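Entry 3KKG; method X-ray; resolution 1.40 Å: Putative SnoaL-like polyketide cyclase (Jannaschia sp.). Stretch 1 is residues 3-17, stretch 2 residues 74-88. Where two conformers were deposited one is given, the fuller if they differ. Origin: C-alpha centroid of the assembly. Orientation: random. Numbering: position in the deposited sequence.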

# COMPACT_ATOMS: atom_id res chain seq x y z
N ASP A 3 -13.49 20.96 -1.29
CA ASP A 3 -14.45 19.89 -1.33
C ASP A 3 -14.26 19.03 -2.57
O ASP A 3 -13.80 19.52 -3.61
N ARG A 4 -14.66 17.78 -2.44
CA ARG A 4 -14.65 16.86 -3.56
C ARG A 4 -15.54 17.37 -4.68
O ARG A 4 -16.63 17.86 -4.45
N SER A 5 -15.05 17.19 -5.90
CA SER A 5 -15.87 17.47 -7.05
C SER A 5 -17.00 16.44 -7.14
O SER A 5 -16.95 15.37 -6.49
N PRO A 6 -18.02 16.72 -7.93
CA PRO A 6 -19.06 15.73 -8.14
C PRO A 6 -18.54 14.38 -8.60
O PRO A 6 -19.02 13.35 -8.14
N ILE A 7 -17.60 14.38 -9.53
CA ILE A 7 -17.08 13.11 -10.04
C ILE A 7 -16.30 12.41 -8.92
O ILE A 7 -16.39 11.18 -8.75
N GLU A 8 -15.49 13.18 -8.19
CA GLU A 8 -14.73 12.58 -7.08
C GLU A 8 -15.64 11.93 -6.05
O GLU A 8 -15.42 10.81 -5.59
N THR A 9 -16.67 12.66 -5.62
CA THR A 9 -17.56 12.08 -4.63
C THR A 9 -18.30 10.84 -5.17
O THR A 9 -18.46 9.87 -4.44
N GLN A 10 -18.72 10.87 -6.43
CA GLN A 10 -19.36 9.68 -7.00
C GLN A 10 -18.39 8.51 -7.11
O GLN A 10 -18.74 7.36 -6.83
N ASN A 11 -17.12 8.83 -7.44
CA ASN A 11 -16.10 7.79 -7.51
C ASN A 11 -15.97 7.13 -6.14
O ASN A 11 -15.85 5.89 -6.04
N VAL A 12 -15.93 7.96 -5.08
CA VAL A 12 -15.81 7.42 -3.72
C VAL A 12 -17.01 6.56 -3.34
O VAL A 12 -16.87 5.48 -2.75
N GLU A 13 -18.18 7.10 -3.63
CA GLU A 13 -19.39 6.34 -3.30
C GLU A 13 -19.39 4.97 -3.97
O GLU A 13 -19.71 3.91 -3.36
N THR A 14 -19.05 4.95 -5.24
CA THR A 14 -18.98 3.71 -6.00
C THR A 14 -17.95 2.75 -5.41
O THR A 14 -18.26 1.56 -5.20
N VAL A 15 -16.75 3.24 -5.12
CA VAL A 15 -15.72 2.37 -4.56
C VAL A 15 -16.07 1.84 -3.17
O VAL A 15 -15.83 0.67 -2.84
N LEU A 16 -16.68 2.69 -2.34
CA LEU A 16 -16.95 2.27 -0.97
C LEU A 16 -17.97 1.10 -0.89
O LEU A 16 -17.99 0.34 0.09
N ARG A 17 -18.81 0.95 -1.92
CA ARG A 17 -19.71 -0.20 -1.98
C ARG A 17 -18.94 -1.50 -1.95
O ARG A 17 -19.43 -2.50 -1.41
N VAL A 74 -12.57 -2.64 8.26
CA VAL A 74 -12.93 -1.32 8.78
C VAL A 74 -12.15 -0.29 7.99
O VAL A 74 -10.91 -0.23 8.06
N VAL A 75 -12.87 0.52 7.21
CA VAL A 75 -12.26 1.58 6.45
C VAL A 75 -11.78 2.64 7.41
O VAL A 75 -12.53 3.09 8.32
N GLU A 76 -10.54 3.10 7.25
CA GLU A 76 -10.09 4.21 8.05
C GLU A 76 -9.47 5.40 7.39
O GLU A 76 -9.19 6.38 8.10
N ASN A 77 -9.29 5.34 6.09
CA ASN A 77 -8.98 6.57 5.38
C ASN A 77 -9.42 6.43 3.94
O ASN A 77 -9.22 5.35 3.37
N VAL A 78 -10.04 7.46 3.35
CA VAL A 78 -10.35 7.52 1.95
C VAL A 78 -9.70 8.81 1.40
O VAL A 78 -9.92 9.91 1.95
N THR A 79 -8.93 8.66 0.34
CA THR A 79 -8.31 9.78 -0.34
C THR A 79 -8.64 9.68 -1.79
O THR A 79 -8.31 8.68 -2.45
N VAL A 80 -9.20 10.73 -2.36
CA VAL A 80 -9.52 10.73 -3.77
C VAL A 80 -8.96 11.95 -4.45
O VAL A 80 -9.06 13.05 -3.92
N GLU A 81 -8.39 11.75 -5.64
CA GLU A 81 -8.06 12.83 -6.58
C GLU A 81 -8.48 12.39 -7.96
O GLU A 81 -7.94 11.42 -8.53
N GLY A 82 -9.47 13.05 -8.48
CA GLY A 82 -10.01 12.69 -9.79
C GLY A 82 -10.48 11.25 -9.84
O GLY A 82 -11.30 10.84 -9.02
N ASP A 83 -9.93 10.49 -10.80
CA ASP A 83 -10.30 9.11 -11.01
C ASP A 83 -9.44 8.09 -10.21
O ASP A 83 -9.45 6.90 -10.49
N ASN A 84 -8.70 8.57 -9.21
CA ASN A 84 -7.92 7.72 -8.31
C ASN A 84 -8.48 7.79 -6.93
O ASN A 84 -8.60 8.86 -6.38
N VAL A 85 -8.89 6.62 -6.38
CA VAL A 85 -9.42 6.51 -5.04
C VAL A 85 -8.54 5.54 -4.26
O VAL A 85 -8.30 4.40 -4.72
N VAL A 86 -8.10 5.97 -3.09
CA VAL A 86 -7.24 5.18 -2.23
C VAL A 86 -7.95 4.94 -0.94
O VAL A 86 -8.45 5.87 -0.31
N VAL A 87 -8.13 3.69 -0.56
CA VAL A 87 -8.82 3.28 0.64
C VAL A 87 -7.85 2.57 1.55
O VAL A 87 -7.31 1.53 1.17
N GLN A 88 -7.65 3.06 2.75
CA GLN A 88 -6.88 2.31 3.75
C GLN A 88 -7.87 1.70 4.73
O GLN A 88 -8.85 2.35 5.13

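Packing of the helix that begins at P6 against the β-hairpin of residues 74-88 in a putative SnoaL-like polyketide cyclase. The helix axis runs at 139° to strand 74-81 and at 45° to strand 84-88, with closest approaches of 8.4 and 8.8 Å, and the two stretches together bury 608 Å². The valines of the hairpin that meet the helix turn CA-to-CB toward it, and the residues between them in the strands point away or lie out of reach.

V74 does not reach the helix. V75 (chi1 t) begins the contact at its margin, where its CG2 lies 4.1 Å from CD2 of L16. L16 (m, t) leaves its backbone sideways, but its end comes nearer the sheet, so the same CD2 also sits 4.1 Å from CG2 of V78. E76 and N77 are out of reach; their backbone pairs with Q88 to hold the two strands together.

V78 (t) points toward the helix and packs its CG1 3.8 Å from CG1 of V12, which is also t. R4, just before the helix, extends its side chain (m, t, t) and brings its guanidinium to this strand: V78 O lies near the guanidinium plane, at its edge, 3.4 Å from R4 NH2, but the angle is too poor for a hydrogen bond. R4 NE and NH2 are instead satisfied elsewhere in the structure. T79 (m) points away.

V80 is the one valine of the hairpin in the p rotamer, and it is the residue of stretch 2 most covered by the helix stretch. Its CG1 meets CG2 of V12 at 3.6 Å and NE of R4 at 3.3 Å, while its CG2 lies 3.9 Å from CB of E8. CA-to-CB of E81 (t, t) points away, yet its CA is 3.4 Å from E8 OE2.

At the type II' turn from E81 to N84 the contact becomes polar. G82, whose positive phi of 58° favours glycine, comes within 5.4 Å of E8, CA to CA. Its N donates to E8 OE2 (2.9 Å, nearly straight at 174°). E8 (m, t) is held from its own stretch as well: S5 N donates to E8 OE1 at 3.0 Å, and S5 OG (chi1 p) caps the helix by accepting from E8 N at 3.1 Å. The carboxylate thus ties the helix start to the turn.

N11 (m) points toward the hairpin, and its ND2 donates to both G82 O and D83 OD1, each at 2.9 Å. D83 (m) starts away, but its end comes back to the helix, where OD1 also lies 4.0 Å from I7 CG2. Water 1 bridges the same pair, donating to N11 OD1 and to D83 OD1, both at 2.7 Å.

N84 (m) points away. V85 (t) returns to the apolar contact, with CG2 4.0 Å from N11 CB and CG1 4.1 Å from V15 CG1. V86 faces away, whereas V87 (t) sets its CG2 3.9 Å from CG1 of V15 (t). Q88 lies out of reach.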

# COMPACT_ATOMS: atom_id res chain seq x y z
CB ASP A 3 -15.87 20.41 -1.39
CG ASP A 3 -16.33 21.08 -0.10
OD1 ASP A 3 -15.60 21.13 0.94
OD2 ASP A 3 -17.50 21.53 -0.16
CB ARG A 4 -15.17 15.49 -3.10
CG ARG A 4 -14.16 14.78 -2.22
CD ARG A 4 -14.66 13.51 -1.56
NE ARG A 4 -13.58 12.93 -0.82
CZ ARG A 4 -13.70 11.95 0.05
NH1 ARG A 4 -14.90 11.40 0.26
NH2 ARG A 4 -12.64 11.51 0.71
CB SER A 5 -15.07 17.43 -8.34
OG SER A 5 -14.68 16.09 -8.66
CB PRO A 6 -19.97 16.39 -9.20
CG PRO A 6 -19.78 17.84 -8.99
CD PRO A 6 -18.37 18.02 -8.58
CB ILE A 7 -16.20 13.34 -11.29
CG1 ILE A 7 -17.06 13.71 -12.48
CG2 ILE A 7 -15.41 12.06 -11.66
CD1 ILE A 7 -16.27 14.34 -13.59
CB GLU A 8 -13.84 13.61 -6.41
CG GLU A 8 -12.63 13.99 -7.26
CD GLU A 8 -11.78 15.10 -6.63
OE1 GLU A 8 -12.35 15.95 -5.94
OE2 GLU A 8 -10.56 15.15 -6.88
CB THR A 9 -18.52 13.12 -4.00
OG1 THR A 9 -19.20 12.51 -2.90
CG2 THR A 9 -19.50 13.60 -5.01
CB GLN A 10 -20.01 9.97 -8.34
CG GLN A 10 -20.83 8.76 -8.84
CD GLN A 10 -21.92 8.32 -7.86
OE1 GLN A 10 -22.87 9.09 -7.60
NE2 GLN A 10 -21.80 7.10 -7.31
CB ASN A 11 -14.79 8.41 -7.93
CG ASN A 11 -14.67 8.62 -9.45
OD1 ASN A 11 -15.49 8.14 -10.23
ND2 ASN A 11 -13.59 9.32 -9.85
CB VAL A 12 -15.55 8.55 -2.69
CG1 VAL A 12 -15.68 8.00 -1.26
CG2 VAL A 12 -14.11 9.13 -2.88
CB GLU A 13 -20.64 7.15 -3.66
CG GLU A 13 -20.82 8.42 -2.78
CD GLU A 13 -22.08 9.23 -3.13
OE1 GLU A 13 -23.05 8.62 -3.63
OE2 GLU A 13 -22.12 10.44 -2.83
CB THR A 14 -18.72 4.02 -7.47
OG1 THR A 14 -19.87 4.70 -8.00
CG2 THR A 14 -18.37 2.74 -8.31
CB VAL A 15 -14.36 3.10 -4.51
CG1 VAL A 15 -13.44 2.42 -3.56
CG2 VAL A 15 -13.81 3.23 -5.93
CB LEU A 16 -17.33 3.43 -0.06
CG LEU A 16 -16.15 4.26 0.42
CD1 LEU A 16 -16.66 5.50 1.19
CD2 LEU A 16 -15.18 3.43 1.26
CB ARG A 17 -20.58 -0.16 -3.23
CG ARG A 17 -21.49 1.00 -3.32
CD ARG A 17 -22.47 0.92 -4.49
NE ARG A 17 -23.34 -0.26 -4.36
CZ ARG A 17 -23.72 -1.04 -5.37
NH1 ARG A 17 -23.34 -0.81 -6.62
NH2 ARG A 17 -24.53 -2.06 -5.11
CB VAL A 74 -12.67 -1.20 10.28
CG1 VAL A 74 -13.09 0.20 10.76
CG2 VAL A 74 -13.49 -2.22 11.07
CB VAL A 75 -13.26 2.16 5.42
CG1 VAL A 75 -12.65 3.44 4.79
CG2 VAL A 75 -13.62 1.13 4.34
CB GLU A 76 -9.12 3.82 9.07
CG GLU A 76 -8.00 3.14 8.55
CD GLU A 76 -7.00 3.01 9.67
OE1 GLU A 76 -7.20 2.01 10.44
OE2 GLU A 76 -6.06 3.84 9.76
CB ASN A 77 -7.49 6.93 5.51
CG ASN A 77 -7.17 8.27 4.89
OD1 ASN A 77 -6.93 8.34 3.71
ND2 ASN A 77 -7.36 9.31 5.64
CB VAL A 78 -11.83 7.55 1.68
CG1 VAL A 78 -12.13 7.71 0.20
CG2 VAL A 78 -12.50 6.30 2.32
CB THR A 79 -6.81 9.75 -0.07
OG1 THR A 79 -6.60 10.06 1.31
CG2 THR A 79 -5.99 10.77 -0.95
CB VAL A 80 -11.07 10.65 -4.03
CG1 VAL A 80 -11.80 11.79 -3.32
CG2 VAL A 80 -11.41 10.65 -5.52
CB GLU A 81 -6.58 13.14 -6.55
CG GLU A 81 -6.28 14.41 -7.35
CD GLU A 81 -4.86 14.87 -7.31
OE1 GLU A 81 -3.96 14.12 -6.91
OE2 GLU A 81 -4.64 16.00 -7.82
CB ASP A 83 -10.29 8.81 -12.52
CG ASP A 83 -11.51 9.31 -13.22
OD1 ASP A 83 -12.61 9.38 -12.61
OD2 ASP A 83 -11.42 9.62 -14.43
CB ASN A 84 -6.46 8.18 -8.24
CG ASN A 84 -5.76 8.06 -9.60
OD1 ASN A 84 -5.28 7.00 -9.95
ND2 ASN A 84 -5.82 9.10 -10.39
CB VAL A 85 -10.87 6.02 -5.02
CG1 VAL A 85 -11.33 5.94 -3.58
CG2 VAL A 85 -11.77 6.97 -5.82
CB VAL A 86 -5.89 5.93 -1.96
CG1 VAL A 86 -4.98 5.09 -1.02
CG2 VAL A 86 -5.21 6.35 -3.29
CB VAL A 87 -10.05 2.40 0.33
CG1 VAL A 87 -10.76 2.03 1.63
CG2 VAL A 87 -11.01 3.10 -0.63
CB GLN A 88 -6.00 3.23 4.51
CG GLN A 88 -4.86 3.88 3.68
CD GLN A 88 -3.92 4.63 4.56
OE1 GLN A 88 -3.21 4.03 5.34
NE2 GLN A 88 -3.92 5.92 4.46
O HOH W 1 -15.11 8.28 -12.93